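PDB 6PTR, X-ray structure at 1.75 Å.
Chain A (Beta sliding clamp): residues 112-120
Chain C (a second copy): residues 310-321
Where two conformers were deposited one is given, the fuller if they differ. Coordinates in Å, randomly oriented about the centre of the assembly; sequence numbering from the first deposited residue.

Chain A (112-120) GCTHFQLQC
Chain C, residues 310-321: NNPDSGSAEDQL

Two strands, A114-118 and C315-321, pair antiparallel (175° between directions, axes 4.6 Å apart at closest) and carry a sheet across the boundary between two copies of the clamp. His A115 N donates to Glu C318 O (2.9 Å) and Glu C318 N returns to His A115 O (2.8 Å); two residues on, Gln A117 N reaches Ser C316 O (2.8 Å) and Ser C316 N reaches Gln A117 O (2.9 Å). Gln A119 N continues the ladder to Ser C314 O (2.9 Å).

Side chains lock both ends. Thr A114, chi1 -45°, donates OG1 to Asp C319 OD2 at 2.7 Å, a buried hydroxyl matched to a carboxylate; Asp C319 OD1 turns back to accept from Gln C320 N (2.8 Å). At the far end Gln A119 (m, t, chi3 14°) extends its amide so that NE2 meets Pro C312 O at 2.8 Å, tying the strand to the turn before Gly C315.

His A115, Glu C318, Gln A117 and Ser C316 share one face. His A115 (chi1 t, chi2 -148°) gives ND1 to Glu C318 OE2 at 3.1 Å, nearly in the ring plane, while Glu C318 is p, t with chi3 12°. His A115 NE2 faces Gln A117 OE1 in a very short 2.4 Å hydrogen bond, with Gln A117 m, m, chi3 148°. A water spans His A115 O (3.3 Å) and Ser C316 OG (3.1 Å), Ser C316 being p.

The opposite face is apolar and buried: Phe A116 (m, chi2 86°) sets CD2 3.5 Å from Ala C317 CB. At this non-hydrogen-bonded pair, where Phe A116 CA and Ala C317 CA are 4.3 Å apart, the small methyl sits against the ring. Gly C315, phi/psi 136/-143, faces Leu A118; a CB there would lie 2.0 Å from Gln A117 O. Gly C315 CA approaches Gln A117 O to 3.2 Å. The stretches bury 654 Å² together.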

# COMPACT_ATOMS: atom_id res chain seq x y z
N GLY A 112 18.51 15.14 -21.36
CA GLY A 112 19.27 16.28 -20.87
C GLY A 112 20.68 15.85 -20.51
O GLY A 112 21.37 15.20 -21.29
N CYS A 113 21.13 16.21 -19.30
CA CYS A 113 22.43 15.78 -18.80
C CYS A 113 22.39 14.41 -18.13
O CYS A 113 23.45 13.92 -17.71
CB CYS A 113 22.99 16.79 -17.80
SG CYS A 113 23.38 18.38 -18.52
N THR A 114 21.23 13.78 -18.05
CA THR A 114 21.12 12.47 -17.42
C THR A 114 21.46 11.39 -18.45
O THR A 114 20.91 11.39 -19.55
CB THR A 114 19.71 12.25 -16.88
OG1 THR A 114 19.25 13.42 -16.17
CG2 THR A 114 19.68 11.07 -15.94
N HIS A 115 22.38 10.49 -18.10
CA HIS A 115 22.84 9.46 -19.03
C HIS A 115 22.91 8.13 -18.29
O HIS A 115 23.67 7.99 -17.34
CB HIS A 115 24.22 9.82 -19.58
CG HIS A 115 24.85 8.74 -20.39
ND1 HIS A 115 26.22 8.56 -20.44
CD2 HIS A 115 24.32 7.81 -21.22
CE1 HIS A 115 26.50 7.55 -21.25
NE2 HIS A 115 25.37 7.07 -21.73
N PHE A 116 22.15 7.14 -18.75
CA PHE A 116 22.24 5.79 -18.24
C PHE A 116 22.91 4.89 -19.27
O PHE A 116 22.70 5.05 -20.47
CB PHE A 116 20.86 5.20 -17.93
CG PHE A 116 20.09 5.93 -16.88
CD1 PHE A 116 19.31 7.04 -17.21
CD2 PHE A 116 20.16 5.52 -15.55
CE1 PHE A 116 18.60 7.74 -16.22
CE2 PHE A 116 19.44 6.22 -14.55
CZ PHE A 116 18.67 7.33 -14.89
N GLN A 117 23.71 3.94 -18.79
CA GLN A 117 24.19 2.84 -19.62
C GLN A 117 23.68 1.56 -18.98
O GLN A 117 24.13 1.19 -17.89
CB GLN A 117 25.72 2.84 -19.73
CG GLN A 117 26.26 4.04 -20.44
CD GLN A 117 26.14 3.91 -21.94
OE1 GLN A 117 25.97 4.90 -22.64
NE2 GLN A 117 26.24 2.68 -22.44
N LEU A 118 22.71 0.90 -19.60
CA LEU A 118 22.10 -0.27 -18.97
C LEU A 118 22.57 -1.56 -19.63
O LEU A 118 22.66 -1.64 -20.85
CB LEU A 118 20.57 -0.22 -19.06
CG LEU A 118 19.87 0.98 -18.41
CD1 LEU A 118 18.36 0.75 -18.46
CD2 LEU A 118 20.37 1.11 -16.99
N GLN A 119 22.88 -2.54 -18.80
CA GLN A 119 23.17 -3.89 -19.29
C GLN A 119 21.96 -4.40 -20.06
O GLN A 119 20.84 -4.37 -19.55
CB GLN A 119 23.48 -4.79 -18.10
CG GLN A 119 24.84 -4.48 -17.48
CD GLN A 119 25.09 -5.29 -16.23
OE1 GLN A 119 24.38 -6.26 -15.95
NE2 GLN A 119 26.09 -4.89 -15.45
N CYS A 120 22.19 -4.87 -21.28
CA CYS A 120 21.12 -5.27 -22.19
C CYS A 120 21.39 -6.68 -22.70
O CYS A 120 22.48 -7.23 -22.51
CB CYS A 120 21.01 -4.29 -23.38
SG CYS A 120 22.53 -4.03 -24.37
N ASN C 310 27.31 3.34 -10.13
CA ASN C 310 27.68 2.11 -10.83
C ASN C 310 27.09 0.95 -10.05
O ASN C 310 27.21 0.92 -8.82
CB ASN C 310 29.20 1.92 -10.96
CG ASN C 310 29.87 2.94 -11.88
OD1 ASN C 310 29.68 2.90 -13.10
ND2 ASN C 310 30.66 3.84 -11.31
N ASN C 311 26.44 0.03 -10.74
CA ASN C 311 25.89 -1.17 -10.10
C ASN C 311 26.20 -2.35 -11.00
O ASN C 311 25.79 -2.37 -12.17
CB ASN C 311 24.38 -1.03 -9.85
CG ASN C 311 23.70 -2.34 -9.40
OD1 ASN C 311 24.31 -3.40 -9.25
ND2 ASN C 311 22.38 -2.26 -9.20
N PRO C 312 26.94 -3.35 -10.52
CA PRO C 312 27.37 -4.43 -11.41
C PRO C 312 26.23 -5.27 -11.94
O PRO C 312 26.44 -6.03 -12.89
CB PRO C 312 28.29 -5.28 -10.52
CG PRO C 312 27.80 -5.01 -9.13
CD PRO C 312 27.41 -3.55 -9.13
N ASP C 313 25.05 -5.18 -11.33
CA ASP C 313 23.91 -5.95 -11.80
C ASP C 313 23.06 -5.19 -12.80
O ASP C 313 22.16 -5.81 -13.38
CB ASP C 313 23.04 -6.39 -10.62
CG ASP C 313 23.79 -7.29 -9.65
OD1 ASP C 313 24.62 -8.10 -10.11
OD2 ASP C 313 23.52 -7.19 -8.43
N SER C 314 23.30 -3.89 -13.02
CA SER C 314 22.42 -3.13 -13.91
C SER C 314 23.13 -2.18 -14.86
O SER C 314 22.61 -1.94 -15.96
CB SER C 314 21.41 -2.32 -13.08
OG SER C 314 22.05 -1.37 -12.27
N GLY C 315 24.27 -1.61 -14.50
CA GLY C 315 24.91 -0.67 -15.40
C GLY C 315 25.41 0.56 -14.68
O GLY C 315 25.91 0.46 -13.55
N SER C 316 25.32 1.73 -15.32
CA SER C 316 25.83 2.96 -14.74
C SER C 316 24.87 4.09 -15.07
O SER C 316 24.06 4.00 -15.99
CB SER C 316 27.23 3.30 -15.26
OG SER C 316 27.22 3.46 -16.68
N ALA C 317 25.02 5.18 -14.32
CA ALA C 317 24.12 6.32 -14.46
C ALA C 317 24.91 7.56 -14.08
O ALA C 317 25.62 7.55 -13.08
CB ALA C 317 22.90 6.17 -13.55
N GLU C 318 24.78 8.62 -14.87
CA GLU C 318 25.48 9.85 -14.53
C GLU C 318 24.56 11.04 -14.78
O GLU C 318 23.58 10.94 -15.52
CB GLU C 318 26.78 10.00 -15.33
CG GLU C 318 26.64 10.03 -16.82
CD GLU C 318 27.99 10.18 -17.53
OE1 GLU C 318 29.04 10.02 -16.87
OE2 GLU C 318 28.00 10.45 -18.75
N ASP C 319 24.89 12.15 -14.14
CA ASP C 319 24.18 13.40 -14.35
C ASP C 319 25.13 14.54 -14.01
O ASP C 319 26.24 14.32 -13.51
CB ASP C 319 22.90 13.45 -13.50
CG ASP C 319 21.77 14.25 -14.15
OD1 ASP C 319 22.05 15.22 -14.90
OD2 ASP C 319 20.60 13.89 -13.92
N GLN C 320 24.72 15.76 -14.32
CA GLN C 320 25.58 16.90 -14.04
C GLN C 320 24.72 18.10 -13.67
O GLN C 320 23.62 18.27 -14.19
CB GLN C 320 26.46 17.20 -15.26
CG GLN C 320 27.44 18.35 -15.10
CD GLN C 320 28.42 18.41 -16.25
OE1 GLN C 320 28.71 17.40 -16.89
NE2 GLN C 320 28.94 19.60 -16.52
N LEU C 321 25.24 18.93 -12.76
CA LEU C 321 24.52 20.11 -12.29
C LEU C 321 25.49 21.26 -12.17
O LEU C 321 26.68 21.07 -11.89
CB LEU C 321 23.88 19.90 -10.91
CG LEU C 321 23.01 18.69 -10.68
CD1 LEU C 321 23.04 18.37 -9.21
CD2 LEU C 321 21.60 19.03 -11.14
O HOH W 1 26.49 6.32 -17.58
O HOH W 2 20.29 -3.36 -16.84